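Local coordinates for protein CD180 antigen (Mus musculus, PDB 3T6Q) that may cooperate with MD-1 and TLR4 in the innate immune response of B cells to bacterial lipopolysaccharide, and leads to NF-kappa-B activation, at residues S515-L520 and L543-Q548; N533-I538 and R555-D560; C561-I566 and V601-S606; D581-L586 and G595-D600. One frame throughout, in Å; residues are numbered along the deposited sequence.

Interaction 1. Residues S515-L520 and L543-Q548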
loop_
_atom_site.group_PDB
_atom_site.type_symbol
_atom_site.label_atom_id
_atom_site.label_comp_id
_atom_site.label_asym_id
_atom_site.label_seq_id
_atom_site.Cartn_x
_atom_site.Cartn_y
_atom_site.Cartn_z
ATOM N N SER A 515 -55.217 -15.727 -28.266
ATOM C CA SER A 515 -55.751 -15.189 -29.543
ATOM C C SER A 515 -55.014 -13.907 -30.036
ATOM O O SER A 515 -55.087 -13.583 -31.214
ATOM C CB SER A 515 -57.268 -14.993 -29.505
ATOM O OG SER A 515 -57.631 -13.936 -28.624
ATOM N N SER A 516 -54.289 -13.216 -29.148
ATOM C CA SER A 516 -53.377 -12.135 -29.565
ATOM C C SER A 516 -52.399 -12.534 -30.691
ATOM O O SER A 516 -52.009 -11.692 -31.500
ATOM C CB SER A 516 -52.573 -11.629 -28.354
ATOM O OG SER A 516 -51.644 -12.619 -27.873
ATOM N N ILE A 517 -52.020 -13.814 -30.740
ATOM C CA ILE A 517 -51.115 -14.370 -31.760
ATOM C C ILE A 517 -51.671 -14.152 -33.191
ATOM O O ILE A 517 -50.894 -13.961 -34.143
ATOM C CB ILE A 517 -50.792 -15.862 -31.438
ATOM C CG1 ILE A 517 -49.963 -15.931 -30.140
ATOM C CG2 ILE A 517 -50.125 -16.566 -32.647
ATOM C CD1 ILE A 517 -49.857 -17.294 -29.469
ATOM N N GLU A 518 -52.995 -14.120 -33.322
ATOM C CA GLU A 518 -53.670 -13.847 -34.621
ATOM C C GLU A 518 -53.341 -12.490 -35.270
ATOM O O GLU A 518 -53.522 -12.309 -36.476
ATOM C CB GLU A 518 -55.195 -13.995 -34.487
ATOM C CG GLU A 518 -55.933 -14.141 -35.813
ATOM C CD GLU A 518 -55.604 -15.416 -36.583
ATOM O OE1 GLU A 518 -55.693 -15.383 -37.826
ATOM O OE2 GLU A 518 -55.287 -16.459 -35.966
ATOM N N ALA A 519 -52.879 -11.540 -34.464
ATOM C CA ALA A 519 -52.463 -10.225 -34.946
ATOM C C ALA A 519 -51.123 -10.270 -35.709
ATOM O O ALA A 519 -50.800 -9.315 -36.410
ATOM C CB ALA A 519 -52.348 -9.269 -33.755
ATOM N N LEU A 520 -50.362 -11.365 -35.555
ATOM C CA LEU A 520 -49.078 -11.579 -36.238
ATOM C C LEU A 520 -49.203 -12.538 -37.424
ATOM O O LEU A 520 -48.187 -12.995 -37.941
ATOM C CB LEU A 520 -48.026 -12.108 -35.247
ATOM C CG LEU A 520 -48.087 -11.145 -34.047
ATOM C CD1 LEU A 520 -48.003 -11.751 -32.669
ATOM C CD2 LEU A 520 -47.209 -9.927 -34.296
ATOM N N LEU A 543 -50.976 -22.460 -34.289
ATOM C CA LEU A 543 -49.640 -23.050 -34.374
ATOM C C LEU A 543 -48.935 -22.736 -35.704
ATOM O O LEU A 543 -47.715 -22.533 -35.710
ATOM C CB LEU A 543 -49.675 -24.561 -34.098
ATOM C CG LEU A 543 -50.215 -24.902 -32.699
ATOM C CD1 LEU A 543 -50.357 -26.439 -32.584
ATOM C CD2 LEU A 543 -49.271 -24.356 -31.630
ATOM N N PRO A 544 -49.692 -22.671 -36.819
ATOM C CA PRO A 544 -48.968 -22.297 -38.037
ATOM C C PRO A 544 -48.391 -20.883 -37.943
ATOM O O PRO A 544 -47.353 -20.595 -38.568
ATOM C CB PRO A 544 -50.031 -22.400 -39.133
ATOM C CG PRO A 544 -51.063 -23.332 -38.588
ATOM C CD PRO A 544 -51.085 -23.066 -37.105
ATOM N N ILE A 545 -49.045 -20.012 -37.174
ATOM C CA ILE A 545 -48.553 -18.638 -37.033
ATOM C C ILE A 545 -47.218 -18.662 -36.291
ATOM O O ILE A 545 -46.265 -18.018 -36.719
ATOM C CB ILE A 545 -49.569 -17.695 -36.357
ATOM C CG1 ILE A 545 -50.821 -17.593 -37.247
ATOM C CG2 ILE A 545 -48.927 -16.309 -36.092
ATOM C CD1 ILE A 545 -52.042 -17.028 -36.561
ATOM N N LEU A 546 -47.164 -19.387 -35.171
ATOM C CA LEU A 546 -45.913 -19.640 -34.447
ATOM C C LEU A 546 -44.790 -20.265 -35.304
ATOM O O LEU A 546 -43.635 -19.845 -35.196
ATOM C CB LEU A 546 -46.203 -20.520 -33.234
ATOM C CG LEU A 546 -47.087 -19.815 -32.189
ATOM C CD1 LEU A 546 -47.166 -20.671 -30.938
ATOM C CD2 LEU A 546 -46.501 -18.445 -31.839
ATOM N N SER A 547 -45.143 -21.253 -36.141
ATOM C CA SER A 547 -44.168 -21.930 -37.012
ATOM C C SER A 547 -43.478 -20.991 -37.993
ATOM O O SER A 547 -42.310 -21.192 -38.299
ATOM C CB SER A 547 -44.861 -23.053 -37.802
ATOM O OG SER A 547 -45.083 -24.144 -36.935
ATOM N N GLN A 548 -44.220 -20.000 -38.486
ATOM C CA GLN A 548 -43.715 -18.963 -39.402
ATOM C C GLN A 548 -42.603 -18.088 -38.826
ATOM O O GLN A 548 -41.857 -17.486 -39.594
ATOM C CB GLN A 548 -44.833 -18.006 -39.788
ATOM C CG GLN A 548 -45.864 -18.576 -40.726
ATOM C CD GLN A 548 -47.111 -17.730 -40.808
ATOM O OE1 GLN A 548 -47.113 -16.526 -40.503
ATOM N NE2 GLN A 548 -48.193 -18.355 -41.230
#

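Interaction 2. Residues N533-I538 and R555-D560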
loop_
_atom_site.group_PDB
_atom_site.type_symbol
_atom_site.label_atom_id
_atom_site.label_comp_id
_atom_site.label_asym_id
_atom_site.label_seq_id
_atom_site.Cartn_x
_atom_site.Cartn_y
_atom_site.Cartn_z
ATOM N N ASN A 533 -47.326 -12.881 -19.871
ATOM C CA ASN A 533 -48.689 -12.571 -20.258
ATOM C C ASN A 533 -49.609 -13.590 -19.593
ATOM O O ASN A 533 -49.210 -14.190 -18.609
ATOM C CB ASN A 533 -48.775 -12.614 -21.779
ATOM C CG ASN A 533 -48.453 -11.256 -22.358
ATOM O OD1 ASN A 533 -49.202 -10.320 -22.129
ATOM N ND2 ASN A 533 -47.280 -11.118 -23.007
ATOM N N HIS A 534 -50.789 -13.818 -20.159
ATOM C CA HIS A 534 -51.749 -14.775 -19.574
ATOM C C HIS A 534 -52.011 -15.879 -20.554
ATOM O O HIS A 534 -53.142 -16.406 -20.627
ATOM C CB HIS A 534 -53.095 -14.094 -19.311
ATOM C CG HIS A 534 -53.145 -13.202 -18.075
ATOM N ND1 HIS A 534 -52.047 -12.735 -17.446
ATOM C CD2 HIS A 534 -54.236 -12.662 -17.404
ATOM C CE1 HIS A 534 -52.412 -11.948 -16.410
ATOM N NE2 HIS A 534 -53.754 -11.897 -16.389
ATOM N N ILE A 535 -51.005 -16.263 -21.327
ATOM C CA ILE A 535 -51.211 -17.340 -22.290
ATOM C C ILE A 535 -51.255 -18.712 -21.581
ATOM O O ILE A 535 -50.336 -19.057 -20.846
ATOM C CB ILE A 535 -50.154 -17.281 -23.401
ATOM C CG1 ILE A 535 -50.383 -15.995 -24.243
ATOM C CG2 ILE A 535 -50.236 -18.518 -24.275
ATOM C CD1 ILE A 535 -49.209 -15.618 -25.131
ATOM N N SER A 536 -52.343 -19.465 -21.770
ATOM C CA SER A 536 -52.457 -20.795 -21.133
ATOM C C SER A 536 -52.556 -21.892 -22.166
ATOM O O SER A 536 -51.682 -22.750 -22.276
ATOM C CB SER A 536 -53.635 -20.854 -20.138
ATOM O OG SER A 536 -54.844 -20.373 -20.752
ATOM N N ILE A 537 -53.646 -21.845 -22.926
ATOM C CA ILE A 537 -53.903 -22.778 -24.007
ATOM C C ILE A 537 -53.692 -22.067 -25.345
ATOM O O ILE A 537 -54.184 -20.964 -25.505
ATOM C CB ILE A 537 -55.391 -23.289 -23.928
ATOM C CG1 ILE A 537 -55.526 -24.135 -22.662
ATOM C CG2 ILE A 537 -55.758 -24.092 -25.189
ATOM C CD1 ILE A 537 -56.829 -24.913 -22.540
ATOM N N ILE A 538 -52.976 -22.726 -26.283
ATOM C CA ILE A 538 -52.762 -22.225 -27.645
ATOM C C ILE A 538 -53.340 -23.260 -28.605
ATOM O O ILE A 538 -52.743 -24.300 -28.839
ATOM C CB ILE A 538 -51.251 -21.982 -27.916
ATOM C CG1 ILE A 538 -50.718 -20.971 -26.893
ATOM C CG2 ILE A 538 -50.974 -21.482 -29.352
ATOM C CD1 ILE A 538 -49.197 -20.907 -26.890
ATOM N N ARG A 555 -41.845 -17.460 -21.847
ATOM C CA ARG A 555 -41.546 -17.605 -20.422
ATOM C C ARG A 555 -42.580 -16.852 -19.530
ATOM O O ARG A 555 -43.216 -15.868 -19.970
ATOM C CB ARG A 555 -40.106 -17.115 -20.150
ATOM C CG ARG A 555 -39.993 -15.610 -20.037
ATOM C CD ARG A 555 -38.533 -15.231 -19.828
ATOM N NE ARG A 555 -38.153 -15.489 -18.456
ATOM C CZ ARG A 555 -36.896 -15.529 -18.019
ATOM N NH1 ARG A 555 -35.895 -15.300 -18.847
ATOM N NH2 ARG A 555 -36.648 -15.774 -16.745
ATOM N N GLN A 556 -42.774 -17.359 -18.300
ATOM C CA GLN A 556 -43.616 -16.713 -17.302
ATOM C C GLN A 556 -45.052 -16.511 -17.809
ATOM O O GLN A 556 -45.667 -15.469 -17.587
ATOM C CB GLN A 556 -42.959 -15.412 -16.820
ATOM C CG GLN A 556 -41.755 -15.689 -15.907
ATOM C CD GLN A 556 -40.996 -14.438 -15.495
ATOM O OE1 GLN A 556 -40.012 -14.060 -16.129
ATOM N NE2 GLN A 556 -41.445 -13.798 -14.427
ATOM N N ASN A 557 -45.544 -17.505 -18.549
ATOM C CA ASN A 557 -46.992 -17.592 -18.813
ATOM C C ASN A 557 -47.650 -18.745 -18.046
ATOM O O ASN A 557 -46.987 -19.752 -17.771
ATOM C CB ASN A 557 -47.242 -17.719 -20.312
ATOM C CG ASN A 557 -47.156 -16.384 -20.999
ATOM O OD1 ASN A 557 -48.128 -15.642 -21.032
ATOM N ND2 ASN A 557 -45.966 -16.046 -21.514
ATOM N N PRO A 558 -48.950 -18.620 -17.713
ATOM C CA PRO A 558 -49.672 -19.700 -16.967
ATOM C C PRO A 558 -50.020 -20.885 -17.877
ATOM O O PRO A 558 -51.190 -21.220 -18.096
ATOM C CB PRO A 558 -50.918 -18.991 -16.479
ATOM C CG PRO A 558 -51.201 -17.984 -17.579
ATOM C CD PRO A 558 -49.833 -17.470 -17.986
ATOM N N LEU A 559 -48.999 -21.516 -18.411
ATOM C CA LEU A 559 -49.174 -22.462 -19.496
ATOM C C LEU A 559 -49.879 -23.733 -19.057
ATOM O O LEU A 559 -49.619 -24.264 -17.971
ATOM C CB LEU A 559 -47.835 -22.780 -20.158
ATOM C CG LEU A 559 -47.335 -21.632 -21.057
ATOM C CD1 LEU A 559 -45.835 -21.754 -21.337
ATOM C CD2 LEU A 559 -48.127 -21.551 -22.373
ATOM N N ASP A 560 -50.744 -24.219 -19.950
ATOM C CA ASP A 560 -51.564 -25.396 -19.713
ATOM C C ASP A 560 -50.847 -26.666 -20.197
ATOM O O ASP A 560 -50.497 -26.785 -21.382
ATOM C CB ASP A 560 -52.930 -25.184 -20.413
ATOM C CG ASP A 560 -53.918 -26.319 -20.173
ATOM O OD1 ASP A 560 -53.679 -27.441 -20.675
ATOM O OD2 ASP A 560 -54.950 -26.064 -19.514
HETATM O O HOH W 1 -47.818 -13.867 -16.415
#

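Interaction 3. Residues C561-I566 and V601-S606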
loop_
_atom_site.group_PDB
_atom_site.type_symbol
_atom_site.label_atom_id
_atom_site.label_comp_id
_atom_site.label_asym_id
_atom_site.label_seq_id
_atom_site.Cartn_x
_atom_site.Cartn_y
_atom_site.Cartn_z
ATOM N N CYS A 561 -50.613 -27.594 -19.262
ATOM C CA CYS A 561 -50.020 -28.899 -19.587
ATOM C C CYS A 561 -51.005 -30.071 -19.365
ATOM O O CYS A 561 -50.666 -31.085 -18.744
ATOM C CB CYS A 561 -48.712 -29.132 -18.816
ATOM S SG CYS A 561 -47.455 -27.874 -19.201
ATOM N N THR A 562 -52.202 -29.920 -19.931
ATOM C CA THR A 562 -53.237 -30.935 -19.932
ATOM C C THR A 562 -53.475 -31.353 -21.372
ATOM O O THR A 562 -52.914 -30.749 -22.280
ATOM C CB THR A 562 -54.548 -30.365 -19.344
ATOM O OG1 THR A 562 -55.129 -29.464 -20.291
ATOM C CG2 THR A 562 -54.297 -29.645 -18.029
ATOM N N CYS A 563 -54.341 -32.353 -21.585
ATOM C CA CYS A 563 -54.779 -32.783 -22.923
ATOM C C CYS A 563 -55.513 -31.707 -23.702
ATOM O O CYS A 563 -55.562 -31.765 -24.936
ATOM C CB CYS A 563 -55.635 -34.082 -22.855
ATOM S SG CYS A 563 -54.690 -35.516 -22.276
ATOM N N SER A 564 -56.074 -30.716 -22.992
ATOM C CA SER A 564 -56.731 -29.595 -23.649
ATOM C C SER A 564 -55.681 -28.790 -24.458
ATOM O O SER A 564 -56.034 -28.030 -25.363
ATOM C CB SER A 564 -57.431 -28.665 -22.638
ATOM O OG SER A 564 -58.385 -29.356 -21.830
ATOM N N ASN A 565 -54.411 -28.948 -24.098
ATOM C CA ASN A 565 -53.334 -28.247 -24.816
ATOM C C ASN A 565 -52.373 -29.152 -25.639
ATOM O O ASN A 565 -51.269 -28.686 -25.990
ATOM C CB ASN A 565 -52.550 -27.379 -23.817
ATOM C CG ASN A 565 -51.964 -26.089 -24.450
ATOM O OD1 ASN A 565 -52.383 -25.650 -25.535
ATOM N ND2 ASN A 565 -51.005 -25.457 -23.742
ATOM N N ILE A 566 -52.764 -30.404 -25.962
ATOM C CA ILE A 566 -51.764 -31.367 -26.537
ATOM C C ILE A 566 -51.133 -30.904 -27.820
ATOM O O ILE A 566 -49.960 -31.154 -27.993
ATOM C CB ILE A 566 -52.224 -32.815 -26.942
ATOM C CG1 ILE A 566 -53.709 -32.994 -26.915
ATOM C CG2 ILE A 566 -51.336 -33.891 -26.306
ATOM C CD1 ILE A 566 -54.340 -32.374 -28.116
ATOM N N VAL A 601 -42.240 -32.387 -20.314
ATOM C CA VAL A 601 -43.596 -32.942 -20.299
ATOM C C VAL A 601 -43.879 -33.849 -21.498
ATOM O O VAL A 601 -43.679 -33.436 -22.649
ATOM C CB VAL A 601 -44.686 -31.835 -20.287
ATOM C CG1 VAL A 601 -46.073 -32.435 -20.546
ATOM C CG2 VAL A 601 -44.669 -31.079 -18.972
ATOM N N THR A 602 -44.377 -35.061 -21.220
ATOM C CA THR A 602 -44.965 -35.913 -22.272
ATOM C C THR A 602 -46.282 -36.507 -21.803
ATOM O O THR A 602 -46.331 -37.219 -20.795
ATOM C CB THR A 602 -44.028 -37.051 -22.753
ATOM O OG1 THR A 602 -42.662 -36.635 -22.658
ATOM C CG2 THR A 602 -44.349 -37.442 -24.209
ATOM N N LEU A 603 -47.349 -36.192 -22.525
ATOM C CA LEU A 603 -48.672 -36.689 -22.183
ATOM C C LEU A 603 -49.054 -37.725 -23.189
ATOM O O LEU A 603 -48.560 -37.714 -24.313
ATOM C CB LEU A 603 -49.731 -35.574 -22.240
ATOM C CG LEU A 603 -49.596 -34.309 -21.395
ATOM C CD1 LEU A 603 -50.856 -33.495 -21.577
ATOM C CD2 LEU A 603 -49.394 -34.636 -19.941
ATOM N N SER A 604 -49.959 -38.604 -22.781
ATOM C CA SER A 604 -50.604 -39.536 -23.683
ATOM C C SER A 604 -52.105 -39.321 -23.524
ATOM O O SER A 604 -52.649 -39.504 -22.432
ATOM C CB SER A 604 -50.226 -40.974 -23.310
ATOM O OG SER A 604 -50.713 -41.865 -24.287
ATOM N N CYS A 605 -52.779 -38.932 -24.599
ATOM C CA CYS A 605 -54.179 -38.528 -24.498
ATOM C C CYS A 605 -55.107 -39.486 -25.253
ATOM O O CYS A 605 -56.257 -39.711 -24.840
ATOM C CB CYS A 605 -54.353 -37.069 -24.945
ATOM S SG CYS A 605 -53.425 -35.861 -23.919
ATOM N N SER A 606 -54.573 -40.069 -26.328
ATOM C CA SER A 606 -55.296 -40.974 -27.263
ATOM C C SER A 606 -56.583 -40.404 -27.830
ATOM O O SER A 606 -56.547 -39.497 -28.657
ATOM C CB SER A 606 -55.558 -42.352 -26.654
ATOM O OG SER A 606 -54.339 -43.010 -26.371
#

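Interaction 4. Residues D581-L586 and G595-D600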
loop_
_atom_site.group_PDB
_atom_site.type_symbol
_atom_site.label_atom_id
_atom_site.label_comp_id
_atom_site.label_asym_id
_atom_site.label_seq_id
_atom_site.Cartn_x
_atom_site.Cartn_y
_atom_site.Cartn_z
ATOM N N ASP A 581 -35.639 -18.792 -23.860
ATOM C CA ASP A 581 -35.895 -18.942 -22.416
ATOM C C ASP A 581 -36.826 -20.155 -22.108
ATOM O O ASP A 581 -37.716 -20.050 -21.239
ATOM C CB ASP A 581 -36.486 -17.637 -21.835
ATOM C CG ASP A 581 -35.470 -16.483 -21.838
ATOM O OD1 ASP A 581 -34.290 -16.774 -22.055
ATOM O OD2 ASP A 581 -35.830 -15.300 -21.644
ATOM N N THR A 582 -36.630 -21.274 -22.817
ATOM C CA THR A 582 -37.353 -22.528 -22.494
ATOM C C THR A 582 -37.180 -23.021 -21.045
ATOM O O THR A 582 -38.089 -23.630 -20.519
ATOM C CB THR A 582 -37.029 -23.688 -23.443
ATOM O OG1 THR A 582 -35.640 -24.008 -23.345
ATOM C CG2 THR A 582 -37.386 -23.310 -24.857
ATOM N N GLU A 583 -36.034 -22.756 -20.399
ATOM C CA GLU A 583 -35.858 -23.099 -18.977
ATOM C C GLU A 583 -36.754 -22.316 -17.978
ATOM O O GLU A 583 -36.895 -22.732 -16.816
ATOM C CB GLU A 583 -34.389 -22.965 -18.551
ATOM C CG GLU A 583 -33.408 -23.834 -19.325
ATOM C CD GLU A 583 -31.982 -23.637 -18.839
ATOM O OE1 GLU A 583 -31.687 -22.553 -18.289
ATOM O OE2 GLU A 583 -31.156 -24.565 -18.992
ATOM N N ASP A 584 -37.331 -21.202 -18.422
ATOM C CA ASP A 584 -38.313 -20.482 -17.610
ATOM C C ASP A 584 -39.723 -20.526 -18.211
ATOM O O ASP A 584 -40.555 -19.673 -17.914
ATOM C CB ASP A 584 -37.842 -19.051 -17.356
ATOM C CG ASP A 584 -36.427 -19.008 -16.795
ATOM O OD1 ASP A 584 -36.279 -18.726 -15.595
ATOM O OD2 ASP A 584 -35.471 -19.276 -17.544
ATOM N N THR A 585 -39.967 -21.532 -19.054
ATOM C CA THR A 585 -41.275 -21.744 -19.691
ATOM C C THR A 585 -41.886 -23.006 -19.056
ATOM O O THR A 585 -41.573 -24.120 -19.443
ATOM C CB THR A 585 -41.132 -21.863 -21.215
ATOM O OG1 THR A 585 -40.434 -20.705 -21.676
ATOM C CG2 THR A 585 -42.531 -21.926 -21.920
ATOM N N LEU A 586 -42.746 -22.775 -18.064
ATOM C CA LEU A 586 -43.164 -23.794 -17.107
ATOM C C LEU A 586 -44.680 -23.930 -17.125
ATOM O O LEU A 586 -45.396 -22.965 -17.451
ATOM C CB LEU A 586 -42.712 -23.406 -15.686
ATOM C CG LEU A 586 -41.294 -22.831 -15.475
ATOM C CD1 LEU A 586 -41.050 -22.372 -14.035
ATOM C CD2 LEU A 586 -40.240 -23.831 -15.900
ATOM N N GLY A 595 -44.699 -25.594 -12.307
ATOM C CA GLY A 595 -43.272 -25.295 -12.160
ATOM C C GLY A 595 -42.399 -26.248 -12.948
ATOM O O GLY A 595 -41.212 -26.048 -13.008
ATOM N N VAL A 596 -42.972 -27.269 -13.577
ATOM C CA VAL A 596 -42.224 -28.172 -14.475
ATOM C C VAL A 596 -42.072 -27.503 -15.854
ATOM O O VAL A 596 -43.035 -26.958 -16.393
ATOM C CB VAL A 596 -42.930 -29.557 -14.623
ATOM C CG1 VAL A 596 -42.211 -30.469 -15.594
ATOM C CG2 VAL A 596 -43.083 -30.254 -13.263
ATOM N N ARG A 597 -40.867 -27.563 -16.418
ATOM C CA ARG A 597 -40.571 -27.082 -17.775
ATOM C C ARG A 597 -41.373 -27.870 -18.774
ATOM O O ARG A 597 -41.476 -29.100 -18.638
ATOM C CB ARG A 597 -39.078 -27.300 -18.099
ATOM C CG ARG A 597 -38.154 -26.444 -17.273
ATOM C CD ARG A 597 -36.707 -26.842 -17.442
ATOM N NE ARG A 597 -35.892 -25.992 -16.588
ATOM C CZ ARG A 597 -34.565 -26.037 -16.510
ATOM N NH1 ARG A 597 -33.880 -26.900 -17.249
ATOM N NH2 ARG A 597 -33.929 -25.198 -15.696
ATOM N N LEU A 598 -41.910 -27.189 -19.791
ATOM C CA LEU A 598 -42.667 -27.892 -20.816
ATOM C C LEU A 598 -41.795 -28.863 -21.581
ATOM O O LEU A 598 -42.306 -29.850 -22.109
ATOM C CB LEU A 598 -43.346 -26.953 -21.833
ATOM C CG LEU A 598 -44.297 -25.783 -21.535
ATOM C CD1 LEU A 598 -45.426 -25.780 -22.557
ATOM C CD2 LEU A 598 -44.863 -25.720 -20.139
ATOM N N SER A 599 -40.495 -28.565 -21.671
ATOM C CA SER A 599 -39.537 -29.487 -22.298
ATOM C C SER A 599 -39.506 -30.859 -21.581
ATOM O O SER A 599 -39.219 -31.877 -22.206
ATOM C CB SER A 599 -38.131 -28.865 -22.388
ATOM O OG SER A 599 -37.665 -28.457 -21.106
ATOM N N ASP A 600 -39.856 -30.884 -20.294
ATOM C CA ASP A 600 -39.913 -32.140 -19.532
ATOM C C ASP A 600 -41.286 -32.837 -19.494
ATOM O O ASP A 600 -41.458 -33.794 -18.738
ATOM C CB ASP A 600 -39.367 -31.920 -18.115
ATOM C CG ASP A 600 -37.959 -31.373 -18.126
ATOM O OD1 ASP A 600 -37.232 -31.685 -19.097
ATOM O OD2 ASP A 600 -37.582 -30.620 -17.197
HETATM O O HOH W 2 -39.694 -25.594 -21.130
HETATM O O HOH W 3 -36.043 -26.219 -21.334
#

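Interaction 1. Residues S515-L520 and L543-Q548
The stacking of one leucine-rich repeat on the next, LRR 18 on LRR 19, presses Ile517 against Ile545 in the part of each coil that follows the concave-face strand. Residues 515-519 belong to a 3-10 segment and 543-547 to a short helix, and the contact between them is almost wholly apolar. Ile517 and Ile545 cross at a slant, methyl against methyl, with their CG2 atoms 3.7 Å apart. The first torsion of Ile545 (chi1 -63°) sets CG1 beside the backbone N, which puts CG2 anti to that N and against the neighbouring repeat. The same methyl lies 3.6 Å from Ile517 O, a carbonyl already satisfied within its own turn by Leu520 N at 3.0 Å, and 4.4 Å from Leu520 CB. A residue branched at CB suits this place, since one branch covers Ile517 while the other, ending in CD1, extends toward Glu518. The approach of the Glu518 carboxylate to that CD1 is doubtful in detail, because the glutamate has two conformers. Leu546 adds a second methyl contact, its CD2 standing 4.2 Å from Ile517 CG2. With no polar bond between the two segments, shape and burial hold them together. Leu546 also touches Trp571 of helix 566-574, whose NE1 hydrogen-bonds to Ser547 OG, and Ile517 also packs on Leu530. Aliphatic residues meeting coil to coil in this way form the continuous hydrophobic core of a leucine-rich repeat solenoid.

Interaction 2. Residues N533-I538 and R555-D560
Asn557 lays its carboxamide against the backbone of Asn533 to Ile535, with OD1 only 3.2 Å from Asn533 CB. This oxygen takes the Ile535 N-H at 3.0 Å, a fairly straight bond (159°) whose donor is tilted 27° from the carboxamide plane, and a weak second one from Asn533 N. With CG beside its own backbone N (chi1 -80°), OD1 faces residues 533-535, and ND2 donates to Leu530 O and Leu554 O. A buried asparagine suits the place because it carries an acceptor and a donor group on one short flat unit and can satisfy backbone atoms of two successive coils. Asn533 does the same one repeat earlier, bonding to Leu512 N, Leu507 O and Leu530 O. The two chains run nearly parallel, and past Asn557 the ring of Pro558, at the centre of an inverse gamma turn, sets its CD 3.3 Å from Ile535 O. Asp560 N then donates to Ser536 O at 2.9 Å, from well above the carbonyl plane. Around these bonds, Ile535 and Leu559 lie side by side, CG2 to CD2 4.2 Å apart, and Ile537 CG1 packs on Asp560 CB at 3.6 Å; the Asp560 carboxylate is held by Thr562 OG1. At the other end a water bridges Asn533 O and Gln556 O, donating to both. Such stacked asparagines, at the asparagine position of the LxxLxLxxNxL consensus, are characteristic of the leucine-rich repeat fold, carried here from LRR 19 into the C-terminal cap.

Interaction 3. Residues C561-I566 and V601-S606
Matching first torsions, chi1 -65° for Cys563 and -62° for Cys605, hold each SG anti to its own carbonyl carbon and beside its backbone N, and the two sulfurs join at 2.1 Å. The disulfide torsion of -92° is close to the relaxed value and gives the bridge a left-handed twist. It ties the turn after strand 559-560 to the C-terminal residues 601-606, which form no regular helix or strand. Ile566 packs on the bridge, its CG2 3.7 Å from Cys605 SG. Leu603 pushes CD1 to 3.4 Å from Thr562 C; the branched end of leucine suits this apolar contact with the backbone of Cys561 to Cys563. Farther in, Val601 CG2 approaches Cys561 SG at 4.3 Å; that sulfur is itself in a disulfide with Cys587. The turn is braced by an ST turn, Ser564 N donating to Thr562 OG1 at 3.1 Å, and Thr562 OG1 is also hydrogen-bonded to Asp560 OD1. Segment 561-566 leads into helix 566-574: Cys561 and Leu603 both pack on its Leu569, and Lys573 NZ bonds to Val601 O, while the backbone of Cys561 pairs with Asn589 of strand 587-589.

Interaction 4. Residues D581-L586 and G595-D600
Leu598 N donates to Thr585 O across the contact in a hydrogen bond 3.1 Å long, nearly straight at 166° and in the carbonyl plane. The same oxygen also accepts a hydrogen bond from a water that donates to Thr582 O at 2.6 Å and accepts from Ser599 N, so it knits two carbonyls of one turn to an N-H of the other. A second water joins Thr582 OG1 to Ser599 OG, two short hydroxyl side chains suited to hold a solvent molecule. Thr585 OG1 also steadies its own turn, donating to Asp581 O at 2.8 Å from the opposite face to Asp584 N. Farther out, Glu583 and Arg597 run side by side with their flat ends stacked, 22° from parallel. Glu583 CB sits 3.6 Å above the centre of the guanidinium; the salt bridge from Glu583 OE2 to Arg597 NH1 is long, 4.0 Å: the oxygen lies well out of the guanidinium plane and no N-H points at it, so charges alone attract. Arg597, with CG beside its backbone N (chi1 -67°), lies alongside Leu586, its CG 3.6 Å from Leu586 CD2, and runs extended to NE. Leu598 CD2 comes within 3.5 Å of Leu586 C, and Leu598 also touches Phe568 and Tyr572. At Gly595 a CB would jam against the preceding carbonyl O, which calls for glycine, and its own O lies 3.8 Å from Leu586 CD1 and CD2. A single beta bridge of Leu586 with Arg597 joins two turns of the leucine-rich repeat C-terminal cap (LRRCT), an irregular arrangement of short 3-10 turns and bound water.

In the fold
The four contacts trace the passage from solenoid to cap. Interaction 1 is the most buried and relies on methyl packing between successive repeats; it touches interaction 2 through Leu543 and Leu546 on Ile538. Interaction 2, partly buried, adds amide-to-backbone bonds to its packing and hands the stack on to the cap. Interactions 3 and 4 lie wholly within LRRCT, nearer the surface, where the contacts rest on a disulfide in one and on waters and a long ion pair in the other. Asn565 links 2 with 3, bonding to Asp560 O and Ile538 N, and Arg555 joins 2 to 4 by salt bridges to Asp581 and Asp584. Interaction 4 is nested inside the loop that interaction 3 closes.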